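Local coordinates for CRISPR-associated protein,CRISPR-associated endonuclease Cas9 (Corynebacterium diphtheriae, PDB 6JOO) that uses a guide RNA to recognise complementary sequences in invading double-stranded DNA and, as the whole protein, cuts both DNA strands in a magnesium-dependent reaction, at residues A[105-110]-A[177-182]; A[208-213]-A[229-234]; A[495-500]-A[578-583]; A[821-826]-A[899-904]. All blocks are in the same frame, centred on the assembly; numbering follows the deposited sequence.

Interaction 1. Residues A[105-110]-A[177-182]; sequences KVRAEL and ATVGQM
A108 and Q181 make the apolar part of this contact, where helix 102-110 runs past the first turn of helix 179-184. The methyl of A108 rests against the backbone of the partner, CB lying 3.6 Å from CA of Q181, and it also touches Q181 CB and G180 O. Alanine suits such a place: its lone methyl lets the backbones come close, CA of A108 and CA of Q181 being 4.3 Å apart. A beta carbon on G180 would point toward the partner helix, close to R107 CB.

The charged part lies beside R107 and V179, whose side chains run alongside each other in the same direction. R107 NH2 is 4.0 Å from V179 CB and equally far from G180 N, an oblique contact without a hydrogen bond. The polar work of the guanidinium is done elsewhere, by a salt bridge from NE to E212 and a hydrogen bond from NH1 to H131. E212 also accepts from G180 N, and a single carboxylate thus joins both segments.

Within 177-182 the helix start is closed by reciprocal bonds. With chi1 at 50°, CG of Q181 sits between its backbone N and carbonyl carbon; OE1 accepts from T178 N at 2.8 Å, a nearly straight bond of 164° at hydrogen. In return T178 OG1 accepts weakly from Q181 N, at 3.5 Å. Both segments lie in the natural N-terminal part of the fusion, and this exchange, with T178 as N-cap, is a capping box starting a short helix in what is probably the recognition (REC) lobe, as in other Cas9 proteins.

Interaction 2. Residues A[208-213]-A[229-234]; sequences DYAREI and KIIDVV
I213 overlaps the tip of I231, the two side chains passing in opposite senses, with I213 CG2 4.1 Å from I231 CD1. They meet inside a helical hairpin formed by the consecutive helices 206-219 and 224-234, in the natural N-terminal part of the fusion. The two short segments run at 140° between their directions, roughly antiparallel, and their axes come no closer than 11.2 Å. At that spacing the backbones do not meet, and the gap is bridged by the ends of aliphatic side chains.

I213 is the hub because its branches serve different neighbours. CG2, anti to the backbone N, meets I231 and, more distantly, CG2 of I230; the other branch carries CD1 to within 4.2 Å of V234 CG1. On the partner helix, chi1 of I231 sets CG1 beside the backbone N, and chi2, -58°, turns CD1 toward the first helix. There it also reaches the small A210, at 4.4 Å from its CB. Branched aliphatic residues suit this buried seam, since each offers methyls in two directions and no polar group needing a partner. I132 and L129 of helix 118-134 pack onto I213 and I230 respectively and extend the apolar core.

Away from the seam, D208 and R211 form a salt bridge one turn apart on the same helix. S155 holds the other oxygen of the aspartate, and D152 O also accepts from R211 NH1. The intrahelical bond, 2.6 Å from R211 NH1 to D208 OD1, uses the anti lone pair of OD1, which lies 12° out of the guanidinium plane.

Interaction 3. Residues A[495-500]-A[578-583]; sequences RVIIEH and AFTSDY
I497 packs against A578 and T580, joining a strand of the RNase H-like RuvC sheet to the loop between helices 569-577 and 582-591. The segments lie on either side of the engineered junction, in different parts of the fusion. Strand 495-499 runs parallel to its neighbours 6-12 and 532-536, and I497 points from it into the loop.

On the buried, more closely packed side the two methyl ends of I497 share the work. CD1 comes to 3.3 Å from A578 O, while CG2, anti to the backbone N, reaches T580 OG1 at 3.5 Å. The I497 and T580 side chains overlap while running in contrary directions. Beta-branched isoleucine suits a strand and covers the loop on two fronts; Y536 and I577 close around it. The T580 hydroxyl has a weak hydrogen bond back to I577 O.

The more open side is looser and polar. S581 is the N-cap of helix 582-591, its OG bonding V584 N. The carboxylate of D582 lies 6.0 Å from R495, measured OD2 to NH2, too far for a contact, and keeps a long, weak ion pair with R534. R495 itself extends to the loop beneath I497, whose CD1 lies 4.2 Å above one guanidinium face, offset to the rim. At the edge of that group, NH1 gives T580 O a weak hydrogen bond of 3.5 Å, bent to 148°.

Interaction 4. Residues A[821-826]-A[899-904]; sequences DELVVD and GNVTVV
An antiparallel strand pair in the C-terminal domain, within the second natural part of the fusion, sets L823 and V824 against V903 and T902 in a five-stranded antiparallel sheet whose central strand is 822-824. V824 and T902 form its regular hydrogen-bonded pair: V824 N gives to T902 O at 2.9 Å, and T902 N returns a bond to V824 O at 3.1 Å. L823 and V903 are the adjacent non-hydrogen-bonded pair. Strands 847-855 and 924-925 flank the two.

On the face of L823 and V903, L823 CD2 lies 3.8 Å from V903 CG2 and also touches V901 CG1, while V825 and V901 run alongside each other beyond it. On the face of V824 and V904 their CG2 methyls meet at 3.6 Å. Beta-branched valine is at ease in such extended backbone. E822 shares this second face: with CG anti to the backbone N (chi1 168°) and the chain extended, its aliphatic part crosses V904, CD to CB 3.9 Å, and its carboxylate goes on to a salt bridge with R906. D821 similarly pairs with R905.

Past the strands, N900, the first residue after helix 892-898 to leave helical angles and with positive phi, falls between the V825-V901 and D826-G899 pairings. The last bond across is D826 N to G899 O, 2.7 Å long, with the donor in the carbonyl plane.

Overall arrangement
Interactions 1 and 2 form one neighbourhood, their centres 14 Å apart: E212 of helix 206-219 reaches R107 NE of helix 102-110 with OE2, at 2.6 Å, and with OE1 it reaches G180 N of helix 179-184 at 2.9 Å, a probable hydrogen bond. Interactions 3 and 4 lie across the chain's centre from that pair, about 66 to 74 Å away between centres, and about 36 Å from each other. The four have nearest atoms about 7, 5, 10 and 7 Å from the bound nucleic acid, consistent with the probable REC lobe and the RuvC and C-terminal regions lining the guide RNA and target DNA. The zinc site at H712 and H719 involves none of these contacts.

Interaction 1. Residues A[105-110]-A[177-182]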
loop_
_atom_site.group_PDB
_atom_site.type_symbol
_atom_site.label_atom_id
_atom_site.label_comp_id
_atom_site.label_asym_id
_atom_site.label_seq_id
_atom_site.Cartn_x
_atom_site.Cartn_y
_atom_site.Cartn_z
ATOM N N LYS A 105 30.234 9.204 -29.473
ATOM C CA LYS A 105 31.231 9.103 -30.535
ATOM C C LYS A 105 32.081 7.849 -30.374
ATOM O O LYS A 105 32.408 7.179 -31.361
ATOM C CB LYS A 105 32.106 10.358 -30.546
ATOM C CG LYS A 105 33.476 10.174 -31.187
ATOM C CD LYS A 105 33.382 9.942 -32.687
ATOM C CE LYS A 105 34.744 9.610 -33.268
ATOM N NZ LYS A 105 34.665 9.286 -34.718
ATOM N N VAL A 106 32.436 7.507 -29.135
ATOM C CA VAL A 106 33.269 6.332 -28.894
ATOM C C VAL A 106 32.512 5.053 -29.231
ATOM O O VAL A 106 33.079 4.115 -29.806
ATOM C CB VAL A 106 33.771 6.328 -27.440
ATOM C CG1 VAL A 106 34.459 5.017 -27.125
ATOM C CG2 VAL A 106 34.716 7.493 -27.204
ATOM N N ARG A 107 31.225 4.987 -28.877
ATOM C CA ARG A 107 30.438 3.792 -29.174
ATOM C C ARG A 107 30.308 3.563 -30.674
ATOM O O ARG A 107 30.241 2.413 -31.122
ATOM C CB ARG A 107 29.052 3.898 -28.537
ATOM C CG ARG A 107 29.040 3.725 -27.029
ATOM C CD ARG A 107 27.651 3.973 -26.461
ATOM N NE ARG A 107 26.633 3.153 -27.114
ATOM C CZ ARG A 107 25.338 3.204 -26.825
ATOM N NH1 ARG A 107 24.897 4.037 -25.892
ATOM N NH2 ARG A 107 24.478 2.424 -27.466
ATOM N N ALA A 108 30.265 4.638 -31.461
ATOM C CA ALA A 108 30.223 4.497 -32.910
ATOM C C ALA A 108 31.598 4.210 -33.494
ATOM O O ALA A 108 31.705 3.492 -34.494
ATOM C CB ALA A 108 29.641 5.759 -33.546
ATOM N N GLU A 109 32.656 4.755 -32.890
ATOM C CA GLU A 109 34.003 4.521 -33.400
ATOM C C GLU A 109 34.453 3.088 -33.139
ATOM O O GLU A 109 35.096 2.467 -33.994
ATOM C CB GLU A 109 34.975 5.516 -32.766
ATOM C CG GLU A 109 36.430 5.319 -33.161
ATOM C CD GLU A 109 37.387 6.012 -32.211
ATOM O OE1 GLU A 109 36.980 6.310 -31.067
ATOM O OE2 GLU A 109 38.547 6.261 -32.606
ATOM N N LEU A 110 34.119 2.545 -31.966
ATOM C CA LEU A 110 34.501 1.181 -31.615
ATOM C C LEU A 110 33.797 0.134 -32.467
ATOM O O LEU A 110 34.329 -0.969 -32.634
ATOM C CB LEU A 110 34.209 0.921 -30.138
ATOM C CG LEU A 110 35.169 1.556 -29.130
ATOM C CD1 LEU A 110 34.637 1.412 -27.714
ATOM C CD2 LEU A 110 36.534 0.906 -29.248
ATOM N N ALA A 177 23.724 -1.742 -38.517
ATOM C CA ALA A 177 23.962 -0.494 -37.807
ATOM C C ALA A 177 23.659 -0.685 -36.328
ATOM O O ALA A 177 22.577 -1.159 -35.968
ATOM C CB ALA A 177 23.107 0.639 -38.381
ATOM N N THR A 178 24.615 -0.323 -35.478
ATOM C CA THR A 178 24.399 -0.378 -34.041
ATOM C C THR A 178 23.686 0.888 -33.571
ATOM O O THR A 178 23.602 1.888 -34.289
ATOM C CB THR A 178 25.725 -0.547 -33.297
ATOM O OG1 THR A 178 26.389 0.717 -33.196
ATOM C CG2 THR A 178 26.628 -1.527 -34.037
ATOM N N VAL A 179 23.164 0.830 -32.343
ATOM C CA VAL A 179 22.429 1.966 -31.790
ATOM C C VAL A 179 23.319 3.200 -31.725
ATOM O O VAL A 179 22.865 4.327 -31.959
ATOM C CB VAL A 179 21.859 1.609 -30.403
ATOM C CG1 VAL A 179 21.035 2.760 -29.846
ATOM C CG2 VAL A 179 21.032 0.335 -30.475
ATOM N N GLY A 180 24.605 3.006 -31.426
ATOM C CA GLY A 180 25.494 4.142 -31.253
ATOM C C GLY A 180 25.781 4.879 -32.548
ATOM O O GLY A 180 25.789 6.113 -32.579
ATOM N N GLN A 181 26.019 4.142 -33.634
ATOM C CA GLN A 181 26.430 4.775 -34.880
ATOM C C GLN A 181 25.270 5.399 -35.649
ATOM O O GLN A 181 25.512 6.208 -36.551
ATOM C CB GLN A 181 27.172 3.766 -35.764
ATOM C CG GLN A 181 26.459 2.439 -35.950
ATOM C CD GLN A 181 27.397 1.333 -36.402
ATOM O OE1 GLN A 181 26.959 0.286 -36.877
ATOM N NE2 GLN A 181 28.696 1.559 -36.245
HETATM N N MSE A 182 24.029 5.060 -35.317
HETATM C CA MSE A 182 22.884 5.746 -35.906
HETATM C C MSE A 182 22.755 7.142 -35.311
HETATM O O MSE A 182 22.600 8.136 -36.022
HETATM C CB MSE A 182 21.592 4.967 -35.667
HETATM C CG MSE A 182 21.616 3.525 -36.115
HETATM SE SE MSE A 182 19.832 2.749 -36.009
HETATM C CE MSE A 182 19.139 3.777 -34.504
#

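Interaction 2. Residues A[208-213]-A[229-234]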
loop_
_atom_site.group_PDB
_atom_site.type_symbol
_atom_site.label_atom_id
_atom_site.label_comp_id
_atom_site.label_asym_id
_atom_site.label_seq_id
_atom_site.Cartn_x
_atom_site.Cartn_y
_atom_site.Cartn_z
ATOM N N ASP A 208 19.060 -5.562 -28.394
ATOM C CA ASP A 208 19.581 -4.589 -29.347
ATOM C C ASP A 208 20.904 -4.004 -28.864
ATOM O O ASP A 208 21.833 -3.813 -29.657
ATOM C CB ASP A 208 18.552 -3.482 -29.587
ATOM C CG ASP A 208 17.220 -4.012 -30.109
ATOM O OD1 ASP A 208 17.198 -5.085 -30.751
ATOM O OD2 ASP A 208 16.189 -3.345 -29.876
ATOM N N TYR A 209 21.012 -3.721 -27.560
ATOM C CA TYR A 209 22.263 -3.206 -27.012
ATOM C C TYR A 209 23.335 -4.285 -26.951
ATOM O O TYR A 209 24.520 -3.988 -27.143
ATOM C CB TYR A 209 22.030 -2.609 -25.622
ATOM C CG TYR A 209 21.397 -1.238 -25.663
ATOM C CD1 TYR A 209 20.020 -1.089 -25.760
ATOM C CD2 TYR A 209 22.179 -0.093 -25.615
ATOM C CE1 TYR A 209 19.441 0.162 -25.803
ATOM C CE2 TYR A 209 21.612 1.161 -25.661
ATOM C CZ TYR A 209 20.243 1.282 -25.754
ATOM O OH TYR A 209 19.669 2.528 -25.797
ATOM N N ALA A 210 22.944 -5.535 -26.690
ATOM C CA ALA A 210 23.910 -6.626 -26.721
ATOM C C ALA A 210 24.490 -6.803 -28.118
ATOM O O ALA A 210 25.665 -7.159 -28.271
ATOM C CB ALA A 210 23.253 -7.919 -26.239
ATOM N N ARG A 211 23.682 -6.550 -29.150
ATOM C CA ARG A 211 24.176 -6.643 -30.520
ATOM C C ARG A 211 25.222 -5.569 -30.795
ATOM O O ARG A 211 26.223 -5.828 -31.471
ATOM C CB ARG A 211 23.008 -6.535 -31.504
ATOM C CG ARG A 211 23.102 -7.461 -32.717
ATOM C CD ARG A 211 21.841 -7.398 -33.577
ATOM N NE ARG A 211 20.629 -7.620 -32.791
ATOM C CZ ARG A 211 19.739 -6.676 -32.499
ATOM N NH1 ARG A 211 18.670 -6.974 -31.771
ATOM N NH2 ARG A 211 19.912 -5.436 -32.937
ATOM N N GLU A 212 25.010 -4.357 -30.270
ATOM C CA GLU A 212 26.013 -3.306 -30.413
ATOM C C GLU A 212 27.304 -3.677 -29.695
ATOM O O GLU A 212 28.401 -3.463 -30.224
ATOM C CB GLU A 212 25.471 -1.976 -29.886
ATOM C CG GLU A 212 26.557 -0.943 -29.606
ATOM C CD GLU A 212 26.014 0.462 -29.439
ATOM O OE1 GLU A 212 24.816 0.677 -29.712
ATOM O OE2 GLU A 212 26.790 1.356 -29.036
ATOM N N ILE A 213 27.192 -4.236 -28.489
ATOM C CA ILE A 213 28.375 -4.696 -27.766
ATOM C C ILE A 213 29.071 -5.804 -28.547
ATOM O O ILE A 213 30.305 -5.852 -28.629
ATOM C CB ILE A 213 27.995 -5.159 -26.347
ATOM C CG1 ILE A 213 27.449 -3.993 -25.521
ATOM C CG2 ILE A 213 29.191 -5.792 -25.651
ATOM C CD1 ILE A 213 27.339 -4.300 -24.036
ATOM N N LYS A 229 31.471 -12.593 -20.595
ATOM C CA LYS A 229 31.771 -12.065 -19.268
ATOM C C LYS A 229 31.373 -10.599 -19.140
ATOM O O LYS A 229 31.056 -10.140 -18.037
ATOM C CB LYS A 229 33.257 -12.240 -18.956
ATOM N N ILE A 230 31.388 -9.853 -20.245
ATOM C CA ILE A 230 30.940 -8.466 -20.205
ATOM C C ILE A 230 29.420 -8.395 -20.123
ATOM O O ILE A 230 28.867 -7.597 -19.357
ATOM C CB ILE A 230 31.482 -7.695 -21.422
ATOM C CG1 ILE A 230 33.001 -7.544 -21.324
ATOM C CG2 ILE A 230 30.823 -6.327 -21.532
ATOM C CD1 ILE A 230 33.614 -6.778 -22.475
ATOM N N ILE A 231 28.723 -9.231 -20.899
ATOM C CA ILE A 231 27.262 -9.267 -20.844
ATOM C C ILE A 231 26.783 -9.607 -19.439
ATOM O O ILE A 231 25.712 -9.157 -19.013
ATOM C CB ILE A 231 26.716 -10.263 -21.889
ATOM C CG1 ILE A 231 27.168 -9.860 -23.294
ATOM C CG2 ILE A 231 25.196 -10.336 -21.834
ATOM C CD1 ILE A 231 26.742 -8.465 -23.697
ATOM N N ASP A 232 27.573 -10.381 -18.689
ATOM C CA ASP A 232 27.190 -10.734 -17.326
ATOM C C ASP A 232 27.126 -9.505 -16.429
ATOM O O ASP A 232 26.282 -9.428 -15.527
ATOM C CB ASP A 232 28.170 -11.757 -16.752
ATOM C CG ASP A 232 28.243 -13.022 -17.579
ATOM O OD1 ASP A 232 27.266 -13.320 -18.299
ATOM O OD2 ASP A 232 29.277 -13.720 -17.510
ATOM N N VAL A 233 28.000 -8.531 -16.664
ATOM C CA VAL A 233 28.119 -7.381 -15.773
ATOM C C VAL A 233 27.233 -6.229 -16.227
ATOM O O VAL A 233 26.544 -5.603 -15.417
ATOM C CB VAL A 233 29.596 -6.948 -15.677
ATOM C CG1 VAL A 233 29.755 -5.867 -14.624
ATOM C CG2 VAL A 233 30.473 -8.148 -15.358
ATOM N N VAL A 234 27.249 -5.926 -17.525
ATOM C CA VAL A 234 26.467 -4.805 -18.037
ATOM C C VAL A 234 24.981 -5.046 -17.816
ATOM O O VAL A 234 24.251 -4.158 -17.359
ATOM C CB VAL A 234 26.795 -4.566 -19.524
ATOM C CG1 VAL A 234 25.824 -3.574 -20.140
ATOM C CG2 VAL A 234 28.228 -4.075 -19.677
#

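Interaction 3. Residues A[495-500]-A[578-583]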
loop_
_atom_site.group_PDB
_atom_site.type_symbol
_atom_site.label_atom_id
_atom_site.label_comp_id
_atom_site.label_asym_id
_atom_site.label_seq_id
_atom_site.Cartn_x
_atom_site.Cartn_y
_atom_site.Cartn_z
ATOM N N ARG A 495 -27.692 -14.679 18.346
ATOM C CA ARG A 495 -27.692 -14.652 16.892
ATOM C C ARG A 495 -26.816 -13.512 16.395
ATOM O O ARG A 495 -26.837 -12.412 16.953
ATOM C CB ARG A 495 -29.111 -14.485 16.330
ATOM C CG ARG A 495 -30.127 -15.528 16.798
ATOM C CD ARG A 495 -31.425 -15.403 16.008
ATOM N NE ARG A 495 -31.353 -16.105 14.728
ATOM C CZ ARG A 495 -32.068 -15.782 13.656
ATOM N NH1 ARG A 495 -32.904 -14.753 13.703
ATOM N NH2 ARG A 495 -31.940 -16.479 12.535
ATOM N N VAL A 496 -26.058 -13.783 15.337
ATOM C CA VAL A 496 -25.314 -12.769 14.602
ATOM C C VAL A 496 -25.788 -12.824 13.158
ATOM O O VAL A 496 -25.622 -13.847 12.484
ATOM C CB VAL A 496 -23.796 -12.991 14.693
ATOM C CG1 VAL A 496 -23.067 -12.115 13.681
ATOM C CG2 VAL A 496 -23.304 -12.704 16.103
ATOM N N ILE A 497 -26.386 -11.735 12.685
ATOM C CA ILE A 497 -26.894 -11.646 11.321
ATOM C C ILE A 497 -26.110 -10.560 10.597
ATOM O O ILE A 497 -25.939 -9.454 11.126
ATOM C CB ILE A 497 -28.409 -11.364 11.291
ATOM C CG1 ILE A 497 -29.175 -12.434 12.077
ATOM C CG2 ILE A 497 -28.914 -11.344 9.872
ATOM C CD1 ILE A 497 -29.528 -12.038 13.497
ATOM N N ILE A 498 -25.612 -10.885 9.405
ATOM C CA ILE A 498 -24.777 -9.995 8.611
ATOM C C ILE A 498 -25.483 -9.720 7.288
ATOM O O ILE A 498 -26.178 -10.586 6.747
ATOM C CB ILE A 498 -23.375 -10.607 8.384
ATOM C CG1 ILE A 498 -22.863 -11.258 9.674
ATOM C CG2 ILE A 498 -22.405 -9.554 7.903
ATOM C CD1 ILE A 498 -21.590 -12.072 9.508
ATOM N N GLU A 499 -25.311 -8.501 6.771
ATOM C CA GLU A 499 -26.041 -8.039 5.598
ATOM C C GLU A 499 -25.107 -7.329 4.626
ATOM O O GLU A 499 -24.064 -6.798 5.017
ATOM C CB GLU A 499 -27.192 -7.100 5.994
ATOM N N HIS A 500 -25.507 -7.319 3.355
ATOM C CA HIS A 500 -24.738 -6.708 2.266
ATOM C C HIS A 500 -23.349 -7.330 2.141
ATOM O O HIS A 500 -23.132 -8.226 1.321
ATOM C CB HIS A 500 -24.624 -5.191 2.462
ATOM N N ALA A 578 -30.491 -7.599 13.117
ATOM C CA ALA A 578 -30.384 -8.556 14.212
ATOM C C ALA A 578 -31.679 -9.310 14.478
ATOM O O ALA A 578 -31.670 -10.260 15.268
ATOM C CB ALA A 578 -29.939 -7.846 15.490
ATOM N N PHE A 579 -32.786 -8.920 13.850
ATOM C CA PHE A 579 -34.088 -9.542 14.081
ATOM C C PHE A 579 -34.743 -9.940 12.763
ATOM O O PHE A 579 -35.898 -9.607 12.492
ATOM C CB PHE A 579 -35.004 -8.605 14.864
ATOM C CG PHE A 579 -34.449 -8.180 16.191
ATOM C CD1 PHE A 579 -33.890 -9.107 17.051
ATOM C CD2 PHE A 579 -34.479 -6.851 16.577
ATOM C CE1 PHE A 579 -33.374 -8.721 18.272
ATOM C CE2 PHE A 579 -33.965 -6.456 17.798
ATOM C CZ PHE A 579 -33.412 -7.394 18.646
ATOM N N THR A 580 -34.014 -10.670 11.922
ATOM C CA THR A 580 -34.543 -11.172 10.654
ATOM C C THR A 580 -34.582 -12.695 10.735
ATOM O O THR A 580 -33.550 -13.360 10.599
ATOM C CB THR A 580 -33.702 -10.698 9.469
ATOM O OG1 THR A 580 -32.406 -11.306 9.525
ATOM C CG2 THR A 580 -33.545 -9.184 9.492
ATOM N N SER A 581 -35.775 -13.244 10.967
ATOM C CA SER A 581 -35.933 -14.691 10.982
ATOM C C SER A 581 -35.814 -15.242 9.565
ATOM O O SER A 581 -36.130 -14.565 8.583
ATOM C CB SER A 581 -37.281 -15.083 11.596
ATOM O OG SER A 581 -38.317 -15.077 10.629
ATOM N N ASP A 582 -35.336 -16.486 9.466
ATOM C CA ASP A 582 -35.090 -17.079 8.154
ATOM C C ASP A 582 -36.389 -17.293 7.384
ATOM O O ASP A 582 -36.390 -17.248 6.149
ATOM C CB ASP A 582 -34.327 -18.399 8.307
ATOM C CG ASP A 582 -33.494 -18.747 7.075
ATOM O OD1 ASP A 582 -33.958 -18.501 5.944
ATOM O OD2 ASP A 582 -32.365 -19.261 7.240
ATOM N N TYR A 583 -37.498 -17.534 8.088
ATOM C CA TYR A 583 -38.782 -17.633 7.406
ATOM C C TYR A 583 -39.260 -16.259 6.957
ATOM O O TYR A 583 -39.904 -16.129 5.909
ATOM C CB TYR A 583 -39.813 -18.321 8.306
ATOM C CG TYR A 583 -39.496 -19.778 8.559
ATOM C CD1 TYR A 583 -39.891 -20.761 7.661
ATOM C CD2 TYR A 583 -38.782 -20.168 9.683
ATOM C CE1 TYR A 583 -39.592 -22.092 7.880
ATOM C CE2 TYR A 583 -38.478 -21.496 9.911
ATOM C CZ TYR A 583 -38.885 -22.453 9.005
ATOM O OH TYR A 583 -38.585 -23.778 9.225
#

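Interaction 4. Residues A[821-826]-A[899-904]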
loop_
_atom_site.group_PDB
_atom_site.type_symbol
_atom_site.label_atom_id
_atom_site.label_comp_id
_atom_site.label_asym_id
_atom_site.label_seq_id
_atom_site.Cartn_x
_atom_site.Cartn_y
_atom_site.Cartn_z
ATOM N N ASP A 821 -10.278 12.949 15.217
ATOM C CA ASP A 821 -10.720 13.139 16.589
ATOM C C ASP A 821 -12.105 13.769 16.598
ATOM O O ASP A 821 -12.452 14.581 15.734
ATOM C CB ASP A 821 -9.743 14.021 17.369
ATOM C CG ASP A 821 -9.031 13.266 18.479
ATOM O OD1 ASP A 821 -9.592 12.259 18.967
ATOM O OD2 ASP A 821 -7.913 13.674 18.863
ATOM N N GLU A 822 -12.895 13.383 17.590
ATOM C CA GLU A 822 -14.267 13.842 17.744
ATOM C C GLU A 822 -14.320 15.005 18.725
ATOM O O GLU A 822 -13.756 14.927 19.822
ATOM C CB GLU A 822 -15.165 12.705 18.229
ATOM C CG GLU A 822 -16.552 13.145 18.684
ATOM C CD GLU A 822 -17.391 11.986 19.190
ATOM O OE1 GLU A 822 -16.962 10.822 19.032
ATOM O OE2 GLU A 822 -18.480 12.239 19.747
ATOM N N LEU A 823 -15.009 16.073 18.335
ATOM C CA LEU A 823 -15.189 17.243 19.178
ATOM C C LEU A 823 -16.665 17.453 19.477
ATOM O O LEU A 823 -17.531 17.149 18.654
ATOM C CB LEU A 823 -14.641 18.511 18.522
ATOM C CG LEU A 823 -13.190 18.537 18.067
ATOM C CD1 LEU A 823 -12.882 19.897 17.476
ATOM C CD2 LEU A 823 -12.260 18.219 19.221
ATOM N N VAL A 824 -16.938 17.994 20.660
ATOM C CA VAL A 824 -18.251 18.528 21.008
ATOM C C VAL A 824 -18.105 20.040 21.092
ATOM O O VAL A 824 -17.277 20.545 21.858
ATOM C CB VAL A 824 -18.779 17.937 22.324
ATOM C CG1 VAL A 824 -20.124 18.539 22.674
ATOM C CG2 VAL A 824 -18.894 16.433 22.210
ATOM N N VAL A 825 -18.886 20.761 20.288
ATOM C CA VAL A 825 -18.734 22.202 20.124
ATOM C C VAL A 825 -20.077 22.885 20.334
ATOM O O VAL A 825 -21.106 22.425 19.825
ATOM C CB VAL A 825 -18.170 22.554 18.730
ATOM C CG1 VAL A 825 -18.026 24.060 18.574
ATOM C CG2 VAL A 825 -16.839 21.852 18.493
ATOM N N ASP A 826 -20.062 23.993 21.076
ATOM C CA ASP A 826 -21.232 24.855 21.248
ATOM C C ASP A 826 -21.162 25.932 20.172
ATOM O O ASP A 826 -20.401 26.896 20.287
ATOM C CB ASP A 826 -21.259 25.450 22.654
ATOM C CG ASP A 826 -22.452 26.367 22.890
ATOM O OD1 ASP A 826 -23.409 26.344 22.086
ATOM O OD2 ASP A 826 -22.425 27.118 23.890
ATOM N N GLY A 899 -16.345 28.308 22.410
ATOM C CA GLY A 899 -17.036 27.165 21.845
ATOM C C GLY A 899 -17.325 26.070 22.847
ATOM O O GLY A 899 -18.117 25.165 22.565
ATOM N N ASN A 900 -16.686 26.143 24.013
ATOM C CA ASN A 900 -16.845 25.147 25.070
ATOM C C ASN A 900 -16.616 23.739 24.515
ATOM O O ASN A 900 -17.488 22.871 24.550
ATOM C CB ASN A 900 -18.225 25.277 25.721
ATOM C CG ASN A 900 -18.286 24.641 27.090
ATOM O OD1 ASN A 900 -17.332 24.716 27.866
ATOM N ND2 ASN A 900 -19.412 24.011 27.397
ATOM N N VAL A 901 -15.416 23.539 23.982
ATOM C CA VAL A 901 -15.083 22.360 23.192
ATOM C C VAL A 901 -14.540 21.264 24.097
ATOM O O VAL A 901 -13.731 21.523 24.995
ATOM C CB VAL A 901 -14.073 22.718 22.083
ATOM C CG1 VAL A 901 -13.677 21.481 21.289
ATOM C CG2 VAL A 901 -14.643 23.787 21.162
ATOM N N THR A 902 -14.991 20.033 23.854
ATOM C CA THR A 902 -14.521 18.845 24.553
ATOM C C THR A 902 -14.074 17.817 23.524
ATOM O O THR A 902 -14.813 17.519 22.580
ATOM C CB THR A 902 -15.616 18.245 25.444
ATOM O OG1 THR A 902 -16.183 19.270 26.267
ATOM C CG2 THR A 902 -15.044 17.157 26.335
ATOM N N VAL A 903 -12.870 17.288 23.706
ATOM C CA VAL A 903 -12.328 16.241 22.846
ATOM C C VAL A 903 -12.791 14.894 23.386
ATOM O O VAL A 903 -12.562 14.577 24.557
ATOM C CB VAL A 903 -10.794 16.324 22.795
ATOM C CG1 VAL A 903 -10.219 15.316 21.812
ATOM C CG2 VAL A 903 -10.353 17.735 22.447
ATOM N N VAL A 904 -13.437 14.100 22.537
ATOM C CA VAL A 904 -14.126 12.883 22.957
ATOM C C VAL A 904 -13.401 11.677 22.374
ATOM O O VAL A 904 -13.270 11.553 21.150
ATOM C CB VAL A 904 -15.601 12.902 22.529
ATOM C CG1 VAL A 904 -16.319 11.651 23.001
ATOM C CG2 VAL A 904 -16.277 14.139 23.073
#